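Local coordinates for protein dipeptidase AC. Metallo peptidase. MEROPS family M19 (Rhodobacter sphaeroides, PDB 3LY0) that probably hydrolyses dipeptides at a two-zinc active site, where a phosphinate mimic of L-Ala-D-Ala is bound, at residues F55-P60 against L97-H102; D15-L20 against L104-A109. All coordinates share one frame; numbering follows the deposited sequence.

Interaction 1: residues F55-P60 against L97-H102. With LY0 ((2R)-3-[(R)-[(1R)-1-aminoethyl](hydroxy)phosphoryl]-2-methylpropanoic acid), chain C.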
# COMPACT_ATOMS: atom_id res chain seq x y z
N PHE A 55 1.16 -4.29 6.31
CA PHE A 55 2.52 -4.75 6.05
C PHE A 55 2.50 -5.69 4.85
O PHE A 55 1.96 -6.80 4.93
CB PHE A 55 3.09 -5.44 7.30
CG PHE A 55 3.46 -4.48 8.39
CD1 PHE A 55 4.79 -4.12 8.59
CD2 PHE A 55 2.48 -3.91 9.18
CE1 PHE A 55 5.13 -3.19 9.58
CE2 PHE A 55 2.81 -2.98 10.16
CZ PHE A 55 4.13 -2.63 10.36
N ALA A 56 3.06 -5.23 3.74
CA ALA A 56 2.99 -5.96 2.49
C ALA A 56 3.99 -7.09 2.40
O ALA A 56 5.17 -6.93 2.71
CB ALA A 56 3.19 -4.99 1.32
N ILE A 57 3.47 -8.23 1.95
CA ILE A 57 4.28 -9.34 1.47
C ILE A 57 4.32 -9.18 -0.04
O ILE A 57 3.31 -9.31 -0.71
CB ILE A 57 3.61 -10.68 1.84
CG1 ILE A 57 3.58 -10.86 3.36
CG2 ILE A 57 4.30 -11.85 1.13
CD1 ILE A 57 2.65 -11.94 3.83
N TYR A 58 5.51 -8.88 -0.56
CA TYR A 58 5.69 -8.61 -1.98
C TYR A 58 6.89 -9.40 -2.46
O TYR A 58 7.94 -9.34 -1.83
CB TYR A 58 5.88 -7.10 -2.21
CG TYR A 58 6.88 -6.72 -3.27
CD1 TYR A 58 6.56 -6.78 -4.63
CD2 TYR A 58 8.15 -6.30 -2.92
CE1 TYR A 58 7.49 -6.44 -5.60
CE2 TYR A 58 9.08 -5.94 -3.88
CZ TYR A 58 8.75 -6.02 -5.21
OH TYR A 58 9.69 -5.66 -6.15
N VAL A 59 6.72 -10.15 -3.54
CA VAL A 59 7.78 -11.02 -4.05
C VAL A 59 8.56 -10.28 -5.14
O VAL A 59 8.01 -9.98 -6.20
CB VAL A 59 7.19 -12.33 -4.63
CG1 VAL A 59 8.28 -13.19 -5.25
CG2 VAL A 59 6.44 -13.09 -3.55
N PRO A 60 9.85 -9.99 -4.89
CA PRO A 60 10.62 -9.26 -5.91
C PRO A 60 10.99 -10.12 -7.12
O PRO A 60 11.21 -11.32 -6.98
CB PRO A 60 11.90 -8.86 -5.17
CG PRO A 60 11.58 -9.01 -3.71
CD PRO A 60 10.58 -10.11 -3.62
N LEU A 97 6.10 -17.12 2.19
CA LEU A 97 6.19 -17.74 3.51
C LEU A 97 7.29 -17.10 4.35
O LEU A 97 7.11 -16.89 5.55
CB LEU A 97 6.41 -19.25 3.42
CG LEU A 97 5.20 -20.08 2.98
CD1 LEU A 97 5.60 -21.55 2.90
CD2 LEU A 97 4.03 -19.92 3.95
N ALA A 98 8.44 -16.80 3.75
CA ALA A 98 9.51 -16.15 4.49
C ALA A 98 9.03 -14.82 5.06
O ALA A 98 9.26 -14.52 6.23
CB ALA A 98 10.74 -15.94 3.59
N MET A 99 8.37 -14.02 4.24
CA MET A 99 7.96 -12.70 4.68
C MET A 99 6.83 -12.78 5.73
O MET A 99 6.84 -12.06 6.73
CB MET A 99 7.57 -11.84 3.47
CG MET A 99 8.74 -11.68 2.47
SD MET A 99 8.38 -10.74 0.95
CE MET A 99 8.54 -9.06 1.54
N ALA A 100 5.87 -13.67 5.51
CA ALA A 100 4.83 -13.89 6.52
C ALA A 100 5.45 -14.36 7.84
O ALA A 100 5.01 -13.96 8.91
CB ALA A 100 3.79 -14.90 6.03
N GLY A 101 6.48 -15.20 7.74
CA GLY A 101 7.18 -15.68 8.92
C GLY A 101 7.90 -14.57 9.67
O GLY A 101 7.92 -14.56 10.91
N HIS A 102 8.46 -13.61 8.94
CA HIS A 102 9.09 -12.44 9.58
C HIS A 102 8.05 -11.58 10.29
O HIS A 102 8.32 -11.03 11.35
CB HIS A 102 9.84 -11.58 8.55
CG HIS A 102 11.10 -12.20 8.05
ND1 HIS A 102 12.10 -12.63 8.90
CD2 HIS A 102 11.55 -12.44 6.80
CE1 HIS A 102 13.10 -13.12 8.19
NE2 HIS A 102 12.79 -13.01 6.91
P LY0 C . 6.02 -0.87 -4.24
C1 LY0 C . 8.29 -2.38 -4.83
N1 LY0 C . 6.74 -3.18 -3.07
C2 LY0 C . 7.34 -2.02 -3.72
C4 LY0 C . 6.74 0.76 -4.68
C5 LY0 C . 6.27 1.34 -5.99
C6 LY0 C . 4.78 1.27 -6.16
C7 LY0 C . 6.89 2.67 -6.34
O31 LY0 C . 5.08 -0.78 -3.06
O32 LY0 C . 5.24 -1.50 -5.44
O61 LY0 C . 4.25 1.49 -7.39
O62 LY0 C . 4.03 0.99 -5.21
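Residues 55-57 lie on barrel strand 50-57 of the TIM-barrel fold of family M19. Helix 89-109 packs on its outer side. The segments 55-57 and 97-102 run nearly antiparallel, at 157°, their axes 8.7 Å apart. The tight part lies round I57 and M99, whose side chains lie alongside, each running toward the other's backbone. I57 sets CG2 against M99 CB at 4.0 Å, and its CD1 reaches A100 CB at 3.9 Å. M99 extends toward the strand and then bends at its last torsion (chi3 81°). The bend brings both SD and CE up to the backbone of Y58. The loose side is the far wall of the helix: L97 points away from the strand and is exposed, A98 partly so. Y58 turns its side chain the other way, into the ligand pocket, with chi1 (142°) off the staggered positions. One ring face lies under the ligand amine, N1 being 3.4 Å above the plane and near the rim. P60 N sits over the opposite face, and the OH is hydrogen-bonded to H65. An alanine in place of Y58 would remove the ring and hydroxyl, lose the bond to H65 and probably loosen this wall of the pocket. The backbone N and O of Y58 are buried without a polar partner in the model; M99 SD lies 3.1 Å from Y58 O.

Interaction 2: residues D15-L20 against L104-A109. With ZN (zinc ion), chain D; LY0 ((2R)-3-[(R)-[(1R)-1-aminoethyl](hydroxy)phosphoryl]-2-methylpropanoic acid), chain C.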
# COMPACT_ATOMS: atom_id res chain seq x y z
N ASP A 15 6.57 -1.58 2.99
CA ASP A 15 7.37 -2.73 2.59
C ASP A 15 8.51 -3.02 3.56
O ASP A 15 9.56 -3.51 3.16
CB ASP A 15 7.90 -2.52 1.17
CG ASP A 15 6.79 -2.51 0.15
OD1 ASP A 15 6.14 -3.56 -0.04
OD2 ASP A 15 6.54 -1.46 -0.46
N PHE A 16 8.29 -2.74 4.84
CA PHE A 16 9.30 -3.08 5.84
C PHE A 16 9.73 -4.54 5.77
O PHE A 16 10.89 -4.86 5.99
CB PHE A 16 8.80 -2.75 7.24
CG PHE A 16 9.80 -3.05 8.32
CD1 PHE A 16 9.60 -4.13 9.15
CD2 PHE A 16 10.94 -2.28 8.46
CE1 PHE A 16 10.52 -4.43 10.15
CE2 PHE A 16 11.86 -2.57 9.44
CZ PHE A 16 11.65 -3.65 10.29
N LEU A 17 8.80 -5.45 5.47
CA LEU A 17 9.14 -6.87 5.44
C LEU A 17 10.22 -7.17 4.40
O LEU A 17 10.97 -8.13 4.54
CB LEU A 17 7.89 -7.73 5.19
CG LEU A 17 6.89 -7.80 6.34
CD1 LEU A 17 5.63 -8.49 5.88
CD2 LEU A 17 7.50 -8.54 7.55
N LEU A 18 10.30 -6.36 3.35
CA LEU A 18 11.32 -6.58 2.34
C LEU A 18 12.71 -6.42 2.95
O LEU A 18 13.67 -7.09 2.56
CB LEU A 18 11.12 -5.63 1.15
CG LEU A 18 12.01 -5.85 -0.07
CD1 LEU A 18 11.70 -7.16 -0.76
CD2 LEU A 18 11.82 -4.68 -1.04
N ARG A 19 12.82 -5.54 3.94
CA ARG A 19 14.11 -5.33 4.58
C ARG A 19 14.52 -6.53 5.42
O ARG A 19 15.70 -6.86 5.51
CB ARG A 19 14.12 -4.03 5.37
CG ARG A 19 14.16 -2.83 4.42
CD ARG A 19 14.06 -1.50 5.12
NE ARG A 19 15.03 -1.40 6.19
CZ ARG A 19 14.83 -0.70 7.30
NH1 ARG A 19 13.70 -0.03 7.46
NH2 ARG A 19 15.77 -0.68 8.23
N LEU A 20 13.54 -7.20 6.01
CA LEU A 20 13.83 -8.42 6.76
C LEU A 20 14.15 -9.57 5.81
O LEU A 20 15.03 -10.39 6.10
CB LEU A 20 12.68 -8.78 7.71
CG LEU A 20 12.37 -7.67 8.73
CD1 LEU A 20 11.33 -8.12 9.74
CD2 LEU A 20 13.65 -7.19 9.44
N LEU A 104 5.18 -12.55 11.69
CA LEU A 104 4.82 -13.20 12.95
C LEU A 104 5.96 -13.07 13.94
O LEU A 104 5.74 -12.83 15.14
CB LEU A 104 4.43 -14.67 12.76
CG LEU A 104 3.09 -14.96 12.09
CD1 LEU A 104 2.74 -16.43 12.27
CD2 LEU A 104 1.99 -14.08 12.64
N TRP A 105 7.18 -13.26 13.45
CA TRP A 105 8.36 -13.07 14.30
C TRP A 105 8.39 -11.67 14.92
O TRP A 105 8.72 -11.52 16.10
CB TRP A 105 9.66 -13.36 13.55
CG TRP A 105 10.82 -12.91 14.34
CD1 TRP A 105 11.43 -13.59 15.35
CD2 TRP A 105 11.46 -11.63 14.27
NE1 TRP A 105 12.44 -12.82 15.89
CE2 TRP A 105 12.47 -11.61 15.24
CE3 TRP A 105 11.28 -10.50 13.46
CZ2 TRP A 105 13.31 -10.52 15.44
CZ3 TRP A 105 12.12 -9.40 13.65
CH2 TRP A 105 13.12 -9.42 14.63
N MET A 106 8.07 -10.63 14.14
CA MET A 106 8.07 -9.26 14.66
C MET A 106 7.20 -9.14 15.90
O MET A 106 7.55 -8.45 16.87
CB MET A 106 7.58 -8.27 13.59
CG MET A 106 8.56 -7.97 12.46
SD MET A 106 7.80 -7.11 11.01
CE MET A 106 7.14 -5.60 11.78
N GLU A 107 6.05 -9.79 15.87
CA GLU A 107 5.13 -9.78 16.99
C GLU A 107 5.69 -10.55 18.19
O GLU A 107 5.58 -10.10 19.33
CB GLU A 107 3.79 -10.36 16.53
CG GLU A 107 2.70 -10.41 17.57
CD GLU A 107 1.41 -10.92 16.95
OE1 GLU A 107 1.48 -11.89 16.17
OE2 GLU A 107 0.34 -10.35 17.23
N ARG A 108 6.30 -11.70 17.95
CA ARG A 108 6.93 -12.44 19.04
C ARG A 108 8.02 -11.61 19.69
O ARG A 108 8.08 -11.48 20.91
CB ARG A 108 7.49 -13.78 18.56
CG ARG A 108 6.40 -14.72 18.06
CD ARG A 108 6.88 -16.17 17.94
NE ARG A 108 8.03 -16.33 17.06
CZ ARG A 108 7.95 -16.41 15.74
NH1 ARG A 108 6.76 -16.36 15.14
NH2 ARG A 108 9.05 -16.56 15.01
N ALA A 109 8.87 -11.02 18.86
CA ALA A 109 10.06 -10.31 19.33
C ALA A 109 9.75 -9.01 20.06
O ALA A 109 10.53 -8.56 20.91
CB ALA A 109 11.00 -10.03 18.15
ZN ZN D . 5.00 -2.50 -1.68
P LY0 C . 6.02 -0.87 -4.24
C1 LY0 C . 8.29 -2.38 -4.83
N1 LY0 C . 6.74 -3.18 -3.07
C2 LY0 C . 7.34 -2.02 -3.72
C4 LY0 C . 6.74 0.76 -4.68
C5 LY0 C . 6.27 1.34 -5.99
C6 LY0 C . 4.78 1.27 -6.16
C7 LY0 C . 6.89 2.67 -6.34
O31 LY0 C . 5.08 -0.78 -3.06
O32 LY0 C . 5.24 -1.50 -5.44
O61 LY0 C . 4.25 1.49 -7.39
O62 LY0 C . 4.03 0.99 -5.21
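M106 reaches across from helix 89-109 and sets its thioether among F16, L17 and L20 of helix 16-22. Its chain runs out extended (chi2 166°) and then bends, so that both SD and CE reach the F16 ring, while SD also meets L17 and L20. SD lies in plane at the edge of the F16 ring, 5.1 Å from its centroid, a Met-aromatic contact. M106 CE lies 3.9 Å from F16 CD1. L17 brings CD2 to within 3.8 Å of M106 SD. L20 adds CD1, which touches both CG and SD of M106 and comes 4.2 Å from W105 CZ3. The segment axes cross almost at right angles and stay 12.3 Å apart, so the helices meet through side chains and not backbone. W105 belongs to the outer part of the contact; R27 forms a cation-pi pair with its indole. D15, earlier in the same segment, faces the active site instead. Its carboxylate grips zinc with both oxygens, OD1 at 2.3 Å and OD2 at 2.2 Å. The ligand's N1 and O31 bind the same ion, and H13 and E139 complete its shell. Thus one short segment joins a charged metal site to an apolar seam. Between the helices, contact rests on dispersion and sulfur-aromatic packing, while the negative charge of D15 is probably balanced largely by the zinc.

Both interactions use helix 89-109, with 97-102 under the barrel strand and 104-109 crossing helix 16-22. Interaction 1 is nested within the chain loop closed by interaction 2, and their centres are about 8 Å apart. All touching residues of interaction 1 are buried; interaction 2 is also buried, but W105 at its margin is partly exposed. Each places a methionine of the shared helix in the gap. M99 puts its sulfur against the backbone of Y58, whereas across its contact the M106 side chain meets side chains. Each also sends one residue to the ligand: Y58 offers a ring face, D15 a zinc-binding carboxylate. The two touch at several points, including P60 CG on L18 CD1 (3.5 Å).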